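Local coordinates for SIRV coat protein (PDB 3F2E) that forms the coat of a rod-shaped archaeal rudivirus, its C-terminal four-helix-bundle domain probably contributing to the protein shell that encloses the viral DNA, at residues A[51-54]-A[55-59]; A[68-71]-A[72-75]. All coordinates share one frame; numbering follows the deposited sequence.

In the fold
Interaction 1 lies on helix 50-67, in its N-terminal half; interaction 2 follows later in the chain, running through the loop after that helix into the first turn of helix 71-82. Both are local contacts, and they belong to consecutive helices of the four-helix bundle that makes up this coat-protein domain. Their centres are 15 Å apart and their nearest atoms about 5 Å, so they do not touch. Helix 29-46 is a common neighbour: L52 and M55 pack on it from interaction 1, V73 and L74 from interaction 2. A salt bridge from D75 to K60, just beyond 55-59, also ties the two helices together. Interaction 1 thus illustrates the body of a bundle helix, interaction 2 a helix start.

Interaction 1: A[51-54]-A[55-59]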
ATOM      1  N   ALA A  51      -8.600   8.331 -10.854  1.00 14.63           N
ATOM      2  CA  ALA A  51      -7.193   8.748 -10.841  1.00 17.31           C
ATOM      3  C   ALA A  51      -6.406   8.031  -9.733  1.00 13.51           C
ATOM      4  O   ALA A  51      -5.303   7.532  -9.958  1.00 13.86           O
ATOM      5  CB  ALA A  51      -7.072  10.272 -10.707  1.00 18.16           C
ATOM      6  N   LEU A  52      -6.985   7.968  -8.540  1.00 14.21           N
ATOM      7  CA  LEU A  52      -6.347   7.270  -7.426  1.00 11.39           C
ATOM      8  C   LEU A  52      -6.185   5.783  -7.751  1.00 13.48           C
ATOM      9  O   LEU A  52      -5.140   5.197  -7.479  1.00 13.14           O
ATOM     10  CB  LEU A  52      -7.162   7.447  -6.144  1.00 14.38           C
ATOM     11  CG  LEU A  52      -6.634   6.708  -4.913  1.00 14.00           C
ATOM     12  CD1 LEU A  52      -5.245   7.209  -4.542  1.00 14.94           C
ATOM     13  CD2 LEU A  52      -7.603   6.875  -3.747  1.00 14.32           C
ATOM     14  N   VAL A  53      -7.223   5.177  -8.331  1.00 12.52           N
ATOM     15  CA  VAL A  53      -7.161   3.766  -8.727  1.00 12.99           C
ATOM     16  C   VAL A  53      -6.064   3.516  -9.774  1.00 13.80           C
ATOM     17  O   VAL A  53      -5.351   2.514  -9.702  1.00 13.24           O
ATOM     18  CB  VAL A  53      -8.543   3.256  -9.218  1.00 11.43           C
ATOM     19  CG1 VAL A  53      -8.442   1.832  -9.764  1.00 14.23           C
ATOM     20  CG2 VAL A  53      -9.559   3.337  -8.078  1.00 14.50           C
ATOM     21  N   ASN A  54      -5.923   4.428 -10.740  1.00 12.19           N
ATOM     22  CA  ASN A  54      -4.802   4.368 -11.682  1.00 13.58           C
ATOM     23  C   ASN A  54      -3.466   4.335 -10.938  1.00 12.04           C
ATOM     24  O   ASN A  54      -2.618   3.474 -11.192  1.00 12.91           O
ATOM     25  CB  ASN A  54      -4.807   5.577 -12.630  1.00 13.77           C
ATOM     26  CG  ASN A  54      -5.807   5.436 -13.772  1.00 17.20           C
ATOM     27  OD1 ASN A  54      -6.401   6.423 -14.216  1.00 21.34           O
ATOM     28  ND2 ASN A  54      -5.986   4.222 -14.255  1.00 17.85           N
ATOM     29  N   MET A  55      -3.283   5.285 -10.028  1.00 13.16           N
ATOM     30  CA  MET A  55      -2.036   5.399  -9.276  1.00 12.01           C
ATOM     31  C   MET A  55      -1.752   4.126  -8.481  1.00 12.73           C
ATOM     32  O   MET A  55      -0.637   3.605  -8.512  1.00 13.54           O
ATOM     33  CB  MET A  55      -2.092   6.615  -8.348  1.00 12.78           C
ATOM     34  CG  MET A  55      -0.776   7.005  -7.695  1.00 17.44           C
ATOM     35  SD  MET A  55       0.473   7.568  -8.883  1.00 19.90           S
ATOM     36  CE  MET A  55       1.691   6.310  -8.603  0.53 23.96           C
ATOM     37  N   ILE A  56      -2.760   3.625  -7.773  1.00 12.41           N
ATOM     38  CA  ILE A  56      -2.576   2.424  -6.966  1.00 14.55           C
ATOM     39  C   ILE A  56      -2.271   1.196  -7.829  1.00 15.38           C
ATOM     40  O   ILE A  56      -1.339   0.440  -7.535  1.00 13.31           O
ATOM     41  CB  ILE A  56      -3.782   2.177  -6.035  1.00 14.02           C
ATOM     42  CG1 ILE A  56      -3.862   3.306  -5.003  1.00 14.93           C
ATOM     43  CG2 ILE A  56      -3.649   0.832  -5.339  1.00 17.25           C
ATOM     44  CD1 ILE A  56      -5.132   3.295  -4.162  1.00 16.03           C
ATOM     45  N   ASN A  57      -3.032   1.012  -8.907  1.00 12.65           N
ATOM     46  CA  ASN A  57      -2.774  -0.091  -9.828  1.00 12.90           C
ATOM     47  C   ASN A  57      -1.348  -0.037 -10.399  1.00 13.60           C
ATOM     48  O   ASN A  57      -0.673  -1.067 -10.514  1.00 13.78           O
ATOM     49  CB  ASN A  57      -3.807  -0.105 -10.962  1.00 13.88           C
ATOM     50  CG  ASN A  57      -5.134  -0.725 -10.543  1.00 15.93           C
ATOM     51  OD1 ASN A  57      -5.195  -1.520  -9.603  1.00 17.73           O
ATOM     52  ND2 ASN A  57      -6.207  -0.370 -11.253  1.00 16.45           N
ATOM     53  N   GLY A  58      -0.896   1.164 -10.756  1.00 12.55           N
ATOM     54  CA  GLY A  58       0.454   1.352 -11.278  1.00 12.52           C
ATOM     55  C   GLY A  58       1.521   1.005 -10.251  1.00 13.67           C
ATOM     56  O   GLY A  58       2.485   0.296 -10.560  1.00 15.35           O
ATOM     57  N   LEU A  59       1.342   1.491  -9.024  1.00 11.79           N
ATOM     58  CA  LEU A  59       2.296   1.218  -7.948  1.00 11.47           C
ATOM     59  C   LEU A  59       2.371  -0.281  -7.655  1.00 14.59           C
ATOM     60  O   LEU A  59       3.457  -0.821  -7.446  1.00 12.88           O
ATOM     61  CB  LEU A  59       1.920   1.984  -6.673  1.00 13.78           C
ATOM     62  CG  LEU A  59       2.097   3.506  -6.687  1.00 13.74           C
ATOM     63  CD1 LEU A  59       1.463   4.131  -5.460  1.00 16.43           C
ATOM     64  CD2 LEU A  59       3.578   3.882  -6.794  1.00 16.36           C
TER
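The flat amide of N57 lies with one face over V53: the carbonyl O of V53 sits above that face, 3.4 Å from N57 CG, and the methyl CG1 of V53 covers the same face nearer the nitrogen, 3.5 Å from ND2. A first torsion of -79°, which leaves CG beside the backbone N, folds the amide back on the preceding turn, and the two side chains run alongside each other. V53 O meanwhile takes the backbone N-H of N57 at 2.9 Å, so the amide rests on an acceptor already in use. This is the i to i+4 pattern of an alpha helix, here in helix 50-67 of a four-helix bundle, and it repeats from M55 N to A51 O (3.0 Å) and from I56 N to L52 O (2.9 Å). On the buried side, branched apolar residues fit: I56 reaches back with CD1 to L52 CG at 3.8 Å and lays CG1 against L52 O. L52 also packs on A42 and L43 of helix 29-46. Polar N54 and N57, by contrast, suit the exposed side, where G58 N closes the next turn on N54 O at 2.9 Å.

Interaction 2: A[68-71]-A[72-75]; sequences NANP and TVLD
In N70, chi1 of -178° carries CG away from the backbone N, and a chi2 of -43° then turns OD1 to the N-H groups at the start of the helix, while L74, whose chi1 of -65° keeps CG beside the backbone N, leans that carbon over N70 O at 3.6 Å. The amide oxygen OD1 receives two weak bonds, from T72 N at 2.9 Å, strongly bent, and from V73 N at 3.3 Å, straighter. Carbon atoms close in as well: V73 CG2 lies against N70 CG at 3.6 Å, the two side chains meeting at about a right angle. N70 is thus the N-cap of helix 71-82, the last helix of the bundle. Asparagine suits this position because its short side chain offers an acceptor to N-H groups that have no preceding turn to bind. P71 suits the next one: its nitrogen carries no hydrogen that would need an acceptor, and its ring already fixes a helical phi. Across the cap, A69 CB meets L74 CD1 at 3.9 Å, in the manner of a hydrophobic staple, and both side chains also pack on helix 50-67, A69 on Y63 and L74 on I64. The first helical turns then close through L74 N to N70 O (3.0 Å) and D75 N to P71 O. A water donates to P71 O at 2.9 Å and to D75 OD1 at 2.8 Å, bridging the two, and the same OD1 forms a salt bridge with K60.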
ATOM      1  N   ASN A  68       9.800  -7.730  -6.368  1.00 16.99           N
ATOM      2  CA  ASN A  68       9.133  -8.998  -6.087  1.00 21.11           C
ATOM      3  C   ASN A  68       8.189  -8.882  -4.889  1.00 22.81           C
ATOM      4  O   ASN A  68       8.104  -9.793  -4.063  1.00 19.52           O
ATOM      5  CB  ASN A  68      10.156 -10.111  -5.838  1.00 20.15           C
ATOM      6  CG  ASN A  68       9.540 -11.497  -5.911  1.00 35.38           C
ATOM      7  OD1 ASN A  68       8.559 -11.720  -6.625  1.00 35.51           O
ATOM      8  ND2 ASN A  68      10.118 -12.442  -5.173  1.00 44.12           N
ATOM      9  N   ALA A  69       7.490  -7.758  -4.786  1.00 17.47           N
ATOM     10  CA  ALA A  69       6.514  -7.584  -3.714  1.00 15.74           C
ATOM     11  C   ALA A  69       5.408  -8.637  -3.812  1.00 14.14           C
ATOM     12  O   ALA A  69       5.022  -9.056  -4.903  1.00 18.90           O
ATOM     13  CB  ALA A  69       5.915  -6.172  -3.755  1.00 15.82           C
ATOM     14  N   ASN A  70       4.908  -9.063  -2.657  1.00 14.53           N
ATOM     15  CA  ASN A  70       3.826 -10.036  -2.588  1.00 15.64           C
ATOM     16  C   ASN A  70       2.488  -9.337  -2.862  1.00 15.84           C
ATOM     17  O   ASN A  70       2.101  -8.440  -2.118  1.00 15.12           O
ATOM     18  CB  ASN A  70       3.840 -10.668  -1.190  1.00 19.20           C
ATOM     19  CG  ASN A  70       2.777 -11.743  -1.006  1.00 23.42           C
ATOM     20  OD1 ASN A  70       1.630 -11.579  -1.417  1.00 23.02           O
ATOM     21  ND2 ASN A  70       3.154 -12.843  -0.354  1.00 22.06           N
ATOM     22  N   PRO A  71       1.783  -9.732  -3.938  1.00 15.40           N
ATOM     23  CA  PRO A  71       0.542  -9.036  -4.324  1.00 14.82           C
ATOM     24  C   PRO A  71      -0.531  -9.073  -3.238  1.00 15.38           C
ATOM     25  O   PRO A  71      -1.280  -8.100  -3.071  1.00 16.97           O
ATOM     26  CB  PRO A  71       0.062  -9.812  -5.562  1.00 18.02           C
ATOM     27  CG  PRO A  71       1.260 -10.556  -6.053  1.00 25.38           C
ATOM     28  CD  PRO A  71       2.115 -10.837  -4.854  1.00 19.82           C
ATOM     29  N   THR A  72      -0.617 -10.184  -2.512  1.00 15.82           N
ATOM     30  CA  THR A  72      -1.608 -10.310  -1.449  1.00 14.86           C
ATOM     31  C   THR A  72      -1.336  -9.291  -0.341  1.00 15.12           C
ATOM     32  O   THR A  72      -2.259  -8.662   0.181  1.00 15.52           O
ATOM     33  CB  THR A  72      -1.627 -11.735  -0.866  1.00 18.83           C
ATOM     34  OG1 THR A  72      -1.848 -12.674  -1.926  1.00 20.65           O
ATOM     35  CG2 THR A  72      -2.735 -11.872   0.179  1.00 16.80           C
ATOM     36  N   VAL A  73      -0.059  -9.120  -0.005  1.00 13.69           N
ATOM     37  CA  VAL A  73       0.332  -8.142   1.003  1.00 15.29           C
ATOM     38  C   VAL A  73       0.080  -6.708   0.522  1.00 14.27           C
ATOM     39  O   VAL A  73      -0.367  -5.870   1.298  1.00 14.19           O
ATOM     40  CB  VAL A  73       1.799  -8.323   1.438  1.00 14.73           C
ATOM     41  CG1 VAL A  73       2.178  -7.306   2.510  1.00 14.03           C
ATOM     42  CG2 VAL A  73       2.020  -9.750   1.948  1.00 15.93           C
ATOM     43  N   LEU A  74       0.365  -6.423  -0.750  1.00 14.38           N
ATOM     44  CA  LEU A  74       0.079  -5.086  -1.280  1.00 12.75           C
ATOM     45  C   LEU A  74      -1.412  -4.758  -1.210  1.00 14.61           C
ATOM     46  O   LEU A  74      -1.777  -3.633  -0.873  1.00 14.58           O
ATOM     47  CB  LEU A  74       0.576  -4.925  -2.718  1.00 12.99           C
ATOM     48  CG  LEU A  74       2.089  -4.990  -2.955  1.00 13.48           C
ATOM     49  CD1 LEU A  74       2.368  -4.838  -4.440  1.00 15.94           C
ATOM     50  CD2 LEU A  74       2.839  -3.924  -2.160  1.00 14.80           C
ATOM     51  N   ASP A  75      -2.265  -5.731  -1.531  1.00 14.58           N
ATOM     52  CA  ASP A  75      -3.712  -5.546  -1.390  1.00 13.57           C
ATOM     53  C   ASP A  75      -4.091  -5.245   0.064  1.00 15.67           C
ATOM     54  O   ASP A  75      -4.887  -4.349   0.341  1.00 14.41           O
ATOM     55  CB  ASP A  75      -4.481  -6.782  -1.870  1.00 14.42           C
ATOM     56  CG  ASP A  75      -4.509  -6.909  -3.382  1.00 23.10           C
ATOM     57  OD1 ASP A  75      -4.071  -5.968  -4.082  1.00 16.22           O
ATOM     58  OD2 ASP A  75      -4.982  -7.960  -3.871  1.00 22.49           O
TER
HETATM   59  O   HOH W   1      -1.648  -6.399  -5.417  1.00 20.15           O